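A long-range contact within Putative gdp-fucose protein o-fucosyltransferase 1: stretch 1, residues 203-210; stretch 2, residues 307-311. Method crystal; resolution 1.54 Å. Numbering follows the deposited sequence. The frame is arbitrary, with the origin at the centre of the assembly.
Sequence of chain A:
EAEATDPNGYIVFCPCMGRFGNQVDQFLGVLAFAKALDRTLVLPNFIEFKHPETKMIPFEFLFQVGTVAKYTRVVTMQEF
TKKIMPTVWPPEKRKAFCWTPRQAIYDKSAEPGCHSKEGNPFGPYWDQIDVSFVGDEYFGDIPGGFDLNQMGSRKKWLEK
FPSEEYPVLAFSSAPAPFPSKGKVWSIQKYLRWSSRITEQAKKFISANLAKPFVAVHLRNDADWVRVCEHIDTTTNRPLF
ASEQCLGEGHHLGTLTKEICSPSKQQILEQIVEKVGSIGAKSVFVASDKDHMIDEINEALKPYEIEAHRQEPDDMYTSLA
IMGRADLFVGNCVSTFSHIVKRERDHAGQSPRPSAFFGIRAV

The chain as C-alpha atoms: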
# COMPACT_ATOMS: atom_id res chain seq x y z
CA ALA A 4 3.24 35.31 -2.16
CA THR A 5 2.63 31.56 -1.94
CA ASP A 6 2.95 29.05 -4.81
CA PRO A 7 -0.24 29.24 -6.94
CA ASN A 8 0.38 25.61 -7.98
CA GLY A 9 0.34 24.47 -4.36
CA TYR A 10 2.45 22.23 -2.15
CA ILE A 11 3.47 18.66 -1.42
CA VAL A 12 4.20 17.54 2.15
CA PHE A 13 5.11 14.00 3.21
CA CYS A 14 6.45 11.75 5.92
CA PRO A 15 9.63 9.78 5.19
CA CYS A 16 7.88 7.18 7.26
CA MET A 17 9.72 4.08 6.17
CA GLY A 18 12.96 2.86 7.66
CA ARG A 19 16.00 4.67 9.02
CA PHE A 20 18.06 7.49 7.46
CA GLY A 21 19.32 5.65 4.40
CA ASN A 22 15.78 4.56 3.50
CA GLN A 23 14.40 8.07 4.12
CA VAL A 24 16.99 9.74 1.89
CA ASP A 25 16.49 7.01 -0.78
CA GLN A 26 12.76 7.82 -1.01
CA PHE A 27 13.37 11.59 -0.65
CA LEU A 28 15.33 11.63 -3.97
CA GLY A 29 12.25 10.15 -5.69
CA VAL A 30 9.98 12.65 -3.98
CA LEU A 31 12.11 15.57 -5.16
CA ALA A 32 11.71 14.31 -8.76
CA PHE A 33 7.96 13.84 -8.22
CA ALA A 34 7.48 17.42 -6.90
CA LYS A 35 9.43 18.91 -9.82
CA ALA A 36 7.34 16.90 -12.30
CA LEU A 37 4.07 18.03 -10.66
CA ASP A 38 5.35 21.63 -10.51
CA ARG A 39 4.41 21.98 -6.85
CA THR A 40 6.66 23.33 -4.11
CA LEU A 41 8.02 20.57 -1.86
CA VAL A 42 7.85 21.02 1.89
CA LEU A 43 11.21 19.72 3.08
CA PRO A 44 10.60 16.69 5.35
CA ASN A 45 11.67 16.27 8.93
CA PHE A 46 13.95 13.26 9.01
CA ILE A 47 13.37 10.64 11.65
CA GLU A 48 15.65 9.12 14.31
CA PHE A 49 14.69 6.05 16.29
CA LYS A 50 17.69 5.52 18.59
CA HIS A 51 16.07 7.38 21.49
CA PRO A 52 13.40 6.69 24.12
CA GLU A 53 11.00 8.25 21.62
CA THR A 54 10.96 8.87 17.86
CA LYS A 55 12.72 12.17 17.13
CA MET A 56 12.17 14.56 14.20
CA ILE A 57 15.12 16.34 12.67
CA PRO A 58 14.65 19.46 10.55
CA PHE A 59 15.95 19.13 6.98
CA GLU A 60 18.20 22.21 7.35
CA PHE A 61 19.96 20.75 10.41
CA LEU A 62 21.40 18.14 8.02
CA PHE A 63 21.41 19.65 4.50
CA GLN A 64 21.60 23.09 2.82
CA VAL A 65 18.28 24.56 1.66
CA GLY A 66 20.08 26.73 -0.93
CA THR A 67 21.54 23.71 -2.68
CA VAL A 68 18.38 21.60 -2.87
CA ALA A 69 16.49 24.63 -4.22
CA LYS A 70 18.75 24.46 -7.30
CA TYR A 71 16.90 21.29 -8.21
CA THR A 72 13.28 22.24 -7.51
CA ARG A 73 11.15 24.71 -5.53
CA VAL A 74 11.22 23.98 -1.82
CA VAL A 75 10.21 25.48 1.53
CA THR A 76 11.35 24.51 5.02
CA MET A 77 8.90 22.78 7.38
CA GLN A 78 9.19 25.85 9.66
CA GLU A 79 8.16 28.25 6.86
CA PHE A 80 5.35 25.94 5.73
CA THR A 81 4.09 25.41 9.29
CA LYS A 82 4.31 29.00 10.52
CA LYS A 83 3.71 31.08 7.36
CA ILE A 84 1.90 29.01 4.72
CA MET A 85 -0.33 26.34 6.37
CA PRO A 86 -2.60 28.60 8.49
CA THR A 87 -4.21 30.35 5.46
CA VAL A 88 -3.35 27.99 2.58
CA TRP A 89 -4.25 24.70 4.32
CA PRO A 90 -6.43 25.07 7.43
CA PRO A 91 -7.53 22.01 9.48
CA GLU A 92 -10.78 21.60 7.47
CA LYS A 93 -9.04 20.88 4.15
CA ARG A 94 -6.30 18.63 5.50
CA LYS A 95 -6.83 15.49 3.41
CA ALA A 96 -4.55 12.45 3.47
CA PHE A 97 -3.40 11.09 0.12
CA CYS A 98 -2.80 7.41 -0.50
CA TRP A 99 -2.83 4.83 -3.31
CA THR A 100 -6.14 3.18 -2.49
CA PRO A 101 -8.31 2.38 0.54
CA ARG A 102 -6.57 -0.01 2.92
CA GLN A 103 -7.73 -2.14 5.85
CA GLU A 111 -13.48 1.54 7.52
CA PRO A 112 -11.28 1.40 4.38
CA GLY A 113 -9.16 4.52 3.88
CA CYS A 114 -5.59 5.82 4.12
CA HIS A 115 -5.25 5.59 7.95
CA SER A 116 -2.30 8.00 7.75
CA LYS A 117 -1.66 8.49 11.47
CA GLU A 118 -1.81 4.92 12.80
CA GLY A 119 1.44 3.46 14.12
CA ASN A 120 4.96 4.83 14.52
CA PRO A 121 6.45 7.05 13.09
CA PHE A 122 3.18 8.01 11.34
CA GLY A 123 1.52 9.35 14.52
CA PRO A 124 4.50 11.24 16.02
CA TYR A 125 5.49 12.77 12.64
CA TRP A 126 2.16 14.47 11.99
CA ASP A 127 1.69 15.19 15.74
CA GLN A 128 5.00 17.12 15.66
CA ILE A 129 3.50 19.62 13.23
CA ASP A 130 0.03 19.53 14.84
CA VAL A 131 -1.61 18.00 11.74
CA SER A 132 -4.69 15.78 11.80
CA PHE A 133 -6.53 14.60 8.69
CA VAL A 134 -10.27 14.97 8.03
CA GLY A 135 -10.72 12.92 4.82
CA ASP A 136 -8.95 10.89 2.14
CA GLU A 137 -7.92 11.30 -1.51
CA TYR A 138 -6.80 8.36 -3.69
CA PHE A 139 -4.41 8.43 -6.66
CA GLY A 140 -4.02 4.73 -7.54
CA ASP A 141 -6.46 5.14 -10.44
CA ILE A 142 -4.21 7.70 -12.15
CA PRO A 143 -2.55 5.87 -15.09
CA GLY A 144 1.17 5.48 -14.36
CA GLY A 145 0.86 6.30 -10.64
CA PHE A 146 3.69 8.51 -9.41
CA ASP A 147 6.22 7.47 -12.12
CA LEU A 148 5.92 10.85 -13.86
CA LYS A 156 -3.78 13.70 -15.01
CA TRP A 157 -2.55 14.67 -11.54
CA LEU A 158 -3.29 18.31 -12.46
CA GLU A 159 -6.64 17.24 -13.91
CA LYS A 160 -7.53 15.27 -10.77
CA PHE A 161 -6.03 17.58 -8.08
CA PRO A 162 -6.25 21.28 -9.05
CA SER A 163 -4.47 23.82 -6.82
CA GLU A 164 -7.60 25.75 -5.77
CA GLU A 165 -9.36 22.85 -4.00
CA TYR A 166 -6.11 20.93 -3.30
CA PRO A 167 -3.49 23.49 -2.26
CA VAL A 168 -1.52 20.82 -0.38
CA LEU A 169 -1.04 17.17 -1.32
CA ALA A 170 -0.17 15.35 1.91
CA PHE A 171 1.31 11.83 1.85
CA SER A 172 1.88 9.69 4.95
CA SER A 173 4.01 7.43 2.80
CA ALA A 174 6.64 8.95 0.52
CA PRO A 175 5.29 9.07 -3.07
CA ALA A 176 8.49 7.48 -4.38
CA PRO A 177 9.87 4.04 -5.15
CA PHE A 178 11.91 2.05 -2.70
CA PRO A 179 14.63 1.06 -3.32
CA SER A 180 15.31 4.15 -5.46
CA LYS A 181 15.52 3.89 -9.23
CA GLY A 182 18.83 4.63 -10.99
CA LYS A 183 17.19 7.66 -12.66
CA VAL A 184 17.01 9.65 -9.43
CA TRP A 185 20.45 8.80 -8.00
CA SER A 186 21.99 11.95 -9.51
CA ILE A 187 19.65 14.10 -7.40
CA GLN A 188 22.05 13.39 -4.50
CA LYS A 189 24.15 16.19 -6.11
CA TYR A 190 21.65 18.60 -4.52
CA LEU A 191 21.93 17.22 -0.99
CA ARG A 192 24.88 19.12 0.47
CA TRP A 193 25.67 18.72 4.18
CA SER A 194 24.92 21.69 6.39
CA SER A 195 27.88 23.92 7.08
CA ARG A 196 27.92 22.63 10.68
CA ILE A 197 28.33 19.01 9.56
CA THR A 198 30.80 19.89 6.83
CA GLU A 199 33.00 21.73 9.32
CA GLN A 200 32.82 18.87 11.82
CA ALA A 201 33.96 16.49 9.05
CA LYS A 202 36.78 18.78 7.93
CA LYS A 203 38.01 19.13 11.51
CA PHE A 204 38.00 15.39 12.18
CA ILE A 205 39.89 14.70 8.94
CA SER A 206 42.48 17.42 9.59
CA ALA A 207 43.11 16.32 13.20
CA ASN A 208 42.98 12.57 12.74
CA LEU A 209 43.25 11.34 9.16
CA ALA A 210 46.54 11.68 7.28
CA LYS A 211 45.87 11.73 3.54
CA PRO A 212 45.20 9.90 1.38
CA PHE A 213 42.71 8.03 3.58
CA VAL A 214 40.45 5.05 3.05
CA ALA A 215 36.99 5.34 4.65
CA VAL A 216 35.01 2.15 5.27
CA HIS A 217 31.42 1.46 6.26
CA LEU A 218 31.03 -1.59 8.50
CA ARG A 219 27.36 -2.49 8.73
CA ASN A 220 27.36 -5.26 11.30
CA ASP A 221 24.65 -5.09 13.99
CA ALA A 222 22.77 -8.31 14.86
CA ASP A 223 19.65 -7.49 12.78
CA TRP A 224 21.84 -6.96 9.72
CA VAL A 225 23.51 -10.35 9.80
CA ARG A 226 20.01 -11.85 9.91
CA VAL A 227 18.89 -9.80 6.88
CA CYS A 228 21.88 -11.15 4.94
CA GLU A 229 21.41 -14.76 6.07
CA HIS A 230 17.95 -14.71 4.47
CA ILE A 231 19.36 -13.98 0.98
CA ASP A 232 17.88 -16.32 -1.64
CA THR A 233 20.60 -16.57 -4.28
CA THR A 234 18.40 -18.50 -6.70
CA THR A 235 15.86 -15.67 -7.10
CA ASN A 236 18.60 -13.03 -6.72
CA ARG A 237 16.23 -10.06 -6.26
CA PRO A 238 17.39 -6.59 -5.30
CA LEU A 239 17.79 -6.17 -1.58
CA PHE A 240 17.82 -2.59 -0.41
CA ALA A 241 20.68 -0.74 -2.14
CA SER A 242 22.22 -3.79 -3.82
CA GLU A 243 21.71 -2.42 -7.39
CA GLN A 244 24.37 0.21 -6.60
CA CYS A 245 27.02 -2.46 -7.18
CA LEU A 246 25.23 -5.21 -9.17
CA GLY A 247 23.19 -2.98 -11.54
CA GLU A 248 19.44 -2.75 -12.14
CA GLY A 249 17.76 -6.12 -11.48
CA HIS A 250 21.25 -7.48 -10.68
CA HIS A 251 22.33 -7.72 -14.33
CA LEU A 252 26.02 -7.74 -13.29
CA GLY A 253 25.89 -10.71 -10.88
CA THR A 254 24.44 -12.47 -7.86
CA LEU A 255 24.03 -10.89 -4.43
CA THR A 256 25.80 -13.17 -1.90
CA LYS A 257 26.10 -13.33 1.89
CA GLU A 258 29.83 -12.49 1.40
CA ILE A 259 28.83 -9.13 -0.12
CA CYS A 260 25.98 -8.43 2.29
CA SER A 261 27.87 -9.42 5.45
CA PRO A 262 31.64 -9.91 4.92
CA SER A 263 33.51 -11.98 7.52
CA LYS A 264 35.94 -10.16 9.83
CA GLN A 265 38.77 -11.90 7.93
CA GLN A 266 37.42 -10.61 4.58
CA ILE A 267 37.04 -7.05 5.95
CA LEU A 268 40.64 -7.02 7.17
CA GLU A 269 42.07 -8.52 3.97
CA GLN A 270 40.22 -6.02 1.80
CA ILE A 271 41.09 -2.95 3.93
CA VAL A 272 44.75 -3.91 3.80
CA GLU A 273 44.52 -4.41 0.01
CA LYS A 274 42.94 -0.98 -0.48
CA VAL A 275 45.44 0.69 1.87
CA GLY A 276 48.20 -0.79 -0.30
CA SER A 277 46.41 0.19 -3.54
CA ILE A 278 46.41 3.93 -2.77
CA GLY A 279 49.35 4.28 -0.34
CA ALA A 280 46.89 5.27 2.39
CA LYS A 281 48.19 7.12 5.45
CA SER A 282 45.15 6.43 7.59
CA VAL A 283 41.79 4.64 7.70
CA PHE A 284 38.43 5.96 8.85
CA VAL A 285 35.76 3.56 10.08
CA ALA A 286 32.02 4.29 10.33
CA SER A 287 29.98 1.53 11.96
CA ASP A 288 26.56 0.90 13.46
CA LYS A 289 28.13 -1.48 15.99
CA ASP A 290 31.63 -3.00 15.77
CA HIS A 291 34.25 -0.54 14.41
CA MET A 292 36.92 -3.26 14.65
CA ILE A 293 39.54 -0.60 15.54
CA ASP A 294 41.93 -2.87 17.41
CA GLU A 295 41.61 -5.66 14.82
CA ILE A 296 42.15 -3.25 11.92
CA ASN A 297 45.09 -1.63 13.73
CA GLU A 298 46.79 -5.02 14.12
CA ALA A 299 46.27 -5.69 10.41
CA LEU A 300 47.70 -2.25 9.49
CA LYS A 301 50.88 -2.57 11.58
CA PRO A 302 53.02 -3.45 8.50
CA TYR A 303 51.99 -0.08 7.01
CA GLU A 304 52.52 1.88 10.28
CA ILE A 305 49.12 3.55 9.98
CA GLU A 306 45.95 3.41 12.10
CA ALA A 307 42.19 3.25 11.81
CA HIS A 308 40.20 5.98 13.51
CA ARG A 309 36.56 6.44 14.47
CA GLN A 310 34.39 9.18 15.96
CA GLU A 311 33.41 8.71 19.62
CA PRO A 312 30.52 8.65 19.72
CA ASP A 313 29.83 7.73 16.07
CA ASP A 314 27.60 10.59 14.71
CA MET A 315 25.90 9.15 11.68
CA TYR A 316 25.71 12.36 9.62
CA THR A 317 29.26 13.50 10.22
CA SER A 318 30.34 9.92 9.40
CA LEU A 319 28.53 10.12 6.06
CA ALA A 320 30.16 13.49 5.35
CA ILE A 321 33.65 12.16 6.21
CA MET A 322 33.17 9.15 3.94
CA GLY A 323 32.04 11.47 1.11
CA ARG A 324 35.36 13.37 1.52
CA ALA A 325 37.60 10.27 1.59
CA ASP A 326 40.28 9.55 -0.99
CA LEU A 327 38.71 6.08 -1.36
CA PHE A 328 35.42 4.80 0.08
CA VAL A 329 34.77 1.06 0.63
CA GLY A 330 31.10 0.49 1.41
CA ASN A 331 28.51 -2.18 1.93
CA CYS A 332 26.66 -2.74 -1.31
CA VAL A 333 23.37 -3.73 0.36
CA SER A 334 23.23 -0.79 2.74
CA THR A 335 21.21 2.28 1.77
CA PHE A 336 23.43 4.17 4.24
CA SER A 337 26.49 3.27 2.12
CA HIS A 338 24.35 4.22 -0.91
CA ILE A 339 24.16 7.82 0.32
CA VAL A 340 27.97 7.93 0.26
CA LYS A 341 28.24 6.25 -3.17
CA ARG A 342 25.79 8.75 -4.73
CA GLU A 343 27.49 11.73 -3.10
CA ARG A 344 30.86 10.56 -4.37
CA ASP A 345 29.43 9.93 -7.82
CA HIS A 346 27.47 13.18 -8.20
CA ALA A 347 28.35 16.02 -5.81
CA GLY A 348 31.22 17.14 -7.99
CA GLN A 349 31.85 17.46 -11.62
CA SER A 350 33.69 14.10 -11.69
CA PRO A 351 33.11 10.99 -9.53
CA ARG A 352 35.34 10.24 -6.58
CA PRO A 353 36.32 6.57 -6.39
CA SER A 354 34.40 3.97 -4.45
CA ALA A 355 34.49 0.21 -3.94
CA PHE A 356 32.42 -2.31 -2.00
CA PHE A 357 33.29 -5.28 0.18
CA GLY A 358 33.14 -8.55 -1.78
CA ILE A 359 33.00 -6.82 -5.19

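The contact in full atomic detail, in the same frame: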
# COMPACT_ATOMS: atom_id res chain seq x y z
N LYS A 203 37.19 19.10 10.31
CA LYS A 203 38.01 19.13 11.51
C LYS A 203 38.49 17.74 11.90
O LYS A 203 39.64 17.57 12.28
CB LYS A 203 37.29 19.77 12.70
CG LYS A 203 37.28 21.28 12.67
CD LYS A 203 36.79 21.79 14.02
CE LYS A 203 36.60 23.31 14.03
NZ LYS A 203 35.55 23.75 13.09
N PHE A 204 37.60 16.75 11.81
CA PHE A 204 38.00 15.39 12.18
C PHE A 204 39.08 14.89 11.23
O PHE A 204 40.05 14.25 11.66
CB PHE A 204 36.80 14.44 12.16
CG PHE A 204 37.14 13.05 12.65
CD1 PHE A 204 37.61 12.06 11.76
CD2 PHE A 204 37.02 12.72 14.01
CE1 PHE A 204 37.96 10.79 12.23
CE2 PHE A 204 37.34 11.45 14.46
CZ PHE A 204 37.82 10.49 13.58
N ILE A 205 38.90 15.13 9.93
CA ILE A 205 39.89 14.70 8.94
C ILE A 205 41.24 15.37 9.24
O ILE A 205 42.28 14.71 9.33
CB ILE A 205 39.39 14.98 7.51
CG1 ILE A 205 38.21 14.07 7.21
CG2 ILE A 205 40.50 14.75 6.47
CD1 ILE A 205 37.29 14.62 6.10
N SER A 206 41.23 16.70 9.38
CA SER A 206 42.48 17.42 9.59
C SER A 206 43.21 16.91 10.83
O SER A 206 44.43 16.70 10.79
CB SER A 206 42.18 18.92 9.70
OG SER A 206 43.37 19.68 9.84
N ALA A 207 42.48 16.71 11.92
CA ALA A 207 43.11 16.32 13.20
C ALA A 207 43.55 14.88 13.24
O ALA A 207 44.56 14.55 13.92
CB ALA A 207 42.14 16.56 14.34
N ASN A 208 42.82 14.01 12.55
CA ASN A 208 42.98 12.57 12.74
C ASN A 208 43.43 11.73 11.56
O ASN A 208 43.98 10.65 11.77
CB ASN A 208 41.69 11.97 13.29
CG ASN A 208 41.27 12.60 14.59
OD1 ASN A 208 41.89 12.38 15.63
ND2 ASN A 208 40.23 13.42 14.54
N LEU A 209 43.17 12.20 10.34
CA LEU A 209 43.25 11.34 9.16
C LEU A 209 44.28 11.86 8.16
O LEU A 209 43.96 12.70 7.30
CB LEU A 209 41.87 11.20 8.51
CG LEU A 209 40.78 10.53 9.37
CD1 LEU A 209 39.41 10.66 8.70
CD2 LEU A 209 41.13 9.06 9.63
N ALA A 210 45.50 11.35 8.26
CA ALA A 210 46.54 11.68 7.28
C ALA A 210 46.07 11.19 5.91
O ALA A 210 45.46 10.11 5.76
CB ALA A 210 47.88 11.06 7.66
N ALA A 307 43.60 2.99 12.05
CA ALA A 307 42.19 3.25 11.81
C ALA A 307 41.68 4.13 12.94
O ALA A 307 42.12 4.00 14.10
CB ALA A 307 41.44 1.96 11.78
N HIS A 308 40.75 4.99 12.59
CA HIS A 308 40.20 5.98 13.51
C HIS A 308 38.69 6.02 13.36
O HIS A 308 38.15 5.81 12.27
CB HIS A 308 40.76 7.37 13.21
CG HIS A 308 42.25 7.47 13.24
ND1 HIS A 308 43.04 7.09 12.17
CD2 HIS A 308 43.09 7.94 14.19
CE1 HIS A 308 44.31 7.31 12.48
NE2 HIS A 308 44.36 7.83 13.69
N ARG A 309 38.01 6.30 14.47
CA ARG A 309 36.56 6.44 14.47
C ARG A 309 36.20 7.67 15.28
O ARG A 309 37.03 8.16 16.07
CB ARG A 309 35.93 5.23 15.14
CG ARG A 309 36.48 4.95 16.53
CD ARG A 309 35.53 4.07 17.32
NE ARG A 309 34.25 4.74 17.56
CZ ARG A 309 33.30 4.28 18.38
NH1 ARG A 309 33.48 3.14 19.03
NH2 ARG A 309 32.18 4.97 18.53
N GLN A 310 34.98 8.16 15.07
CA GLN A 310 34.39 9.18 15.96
C GLN A 310 33.83 8.53 17.22
O GLN A 310 33.27 7.44 17.16
CB GLN A 310 33.25 9.89 15.23
CG GLN A 310 33.61 10.60 13.96
CD GLN A 310 32.46 11.43 13.49
OE1 GLN A 310 31.45 10.90 13.04
NE2 GLN A 310 32.59 12.74 13.63
N GLU A 311 33.99 9.20 18.35
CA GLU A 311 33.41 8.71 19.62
C GLU A 311 32.64 9.84 20.29
O GLU A 311 33.26 10.79 20.77
CB GLU A 311 34.50 8.21 20.58
CG GLU A 311 35.08 6.84 20.23
CD GLU A 311 36.25 6.47 21.10
OE1 GLU A 311 36.02 6.12 22.28
OE2 GLU A 311 37.41 6.51 20.60

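The last turns of a helix, ending at Asn-208, pack against a short extended segment that begins as a strand at Ala-307 and His-308. Touching residues are at least 99 positions apart in sequence. The two backbones stay well apart: the CA atoms of Phe-204 and Gln-310 are 8.1 Å from each other, and those of Asn-208 and His-308 are 7.2 Å. Side chains fill the gap, and the contact, which buries 250 Å² in all, contains no clear hydrogen bond between the stretches.

Phe-204 makes the broadest contribution from the helix. Its CA-to-CB bond points toward the other stretch, and the t rotamer (chi1 -175°), with chi2 at -89°, carries the ring out to three consecutive residues. Gln-310 CG lies over one face of Phe-204, 4.1 Å from the centroid of that ring and 21° off the normal, a CH-pi contact in which an aliphatic methylene meets the pi cloud. The m rotamer of Gln-310 (chi1 -60°) places CG over the ring although its CA-to-CB bond points sideways; the t chi2 (-170°) then sets the direction of the chain beyond CG. At the ring edge, Phe-204 CZ comes within 3.5 Å of Arg-309 O, so the slightly positive rim of the aromatic ring faces a carbonyl oxygen. Phe-204 CZ also lies 4.3 Å from His-308 CB, extending the apolar contact along the segment.

Arg-309 thus meets the helix through its backbone, while its side chain starts away from it. With chi1 at 54° (p) and chi3 at -64° (m), the side chain folds back on its own stretch, where the guanidinium grips a single acceptor: Arg-309 NE and Arg-309 NH2 donate to Gln-310 O at 2.9 and 3.0 Å.

The CA-to-CB bond of His-308 points toward the helix, and an m rotamer (chi1 -57°) sets its imidazole against the helix end. Asn-208 O lies over one face of this ring, and the distance from Asn-208 O to His-308 NE2 is 3.4 Å. Leu-209, the first residue to leave helical torsions (phi/psi -120°/94°), starts sideways, but its m,t conformation packs a methyl, CD2, against the His-308 imidazole.

The CA-to-CB bond of Asn-208 also points toward the other stretch, and its side chain packs against the His-308 imidazole. Its m rotamer, with chi2 at -72°, turns the amide back along the helix, where Asn-208 ND2 donates to Phe-204 O at 3.0 Å. The same carbonyl accepts the backbone bond from Asn-208 N to Phe-204 O at 2.9 Å, so one residue binds it twice in the final turn.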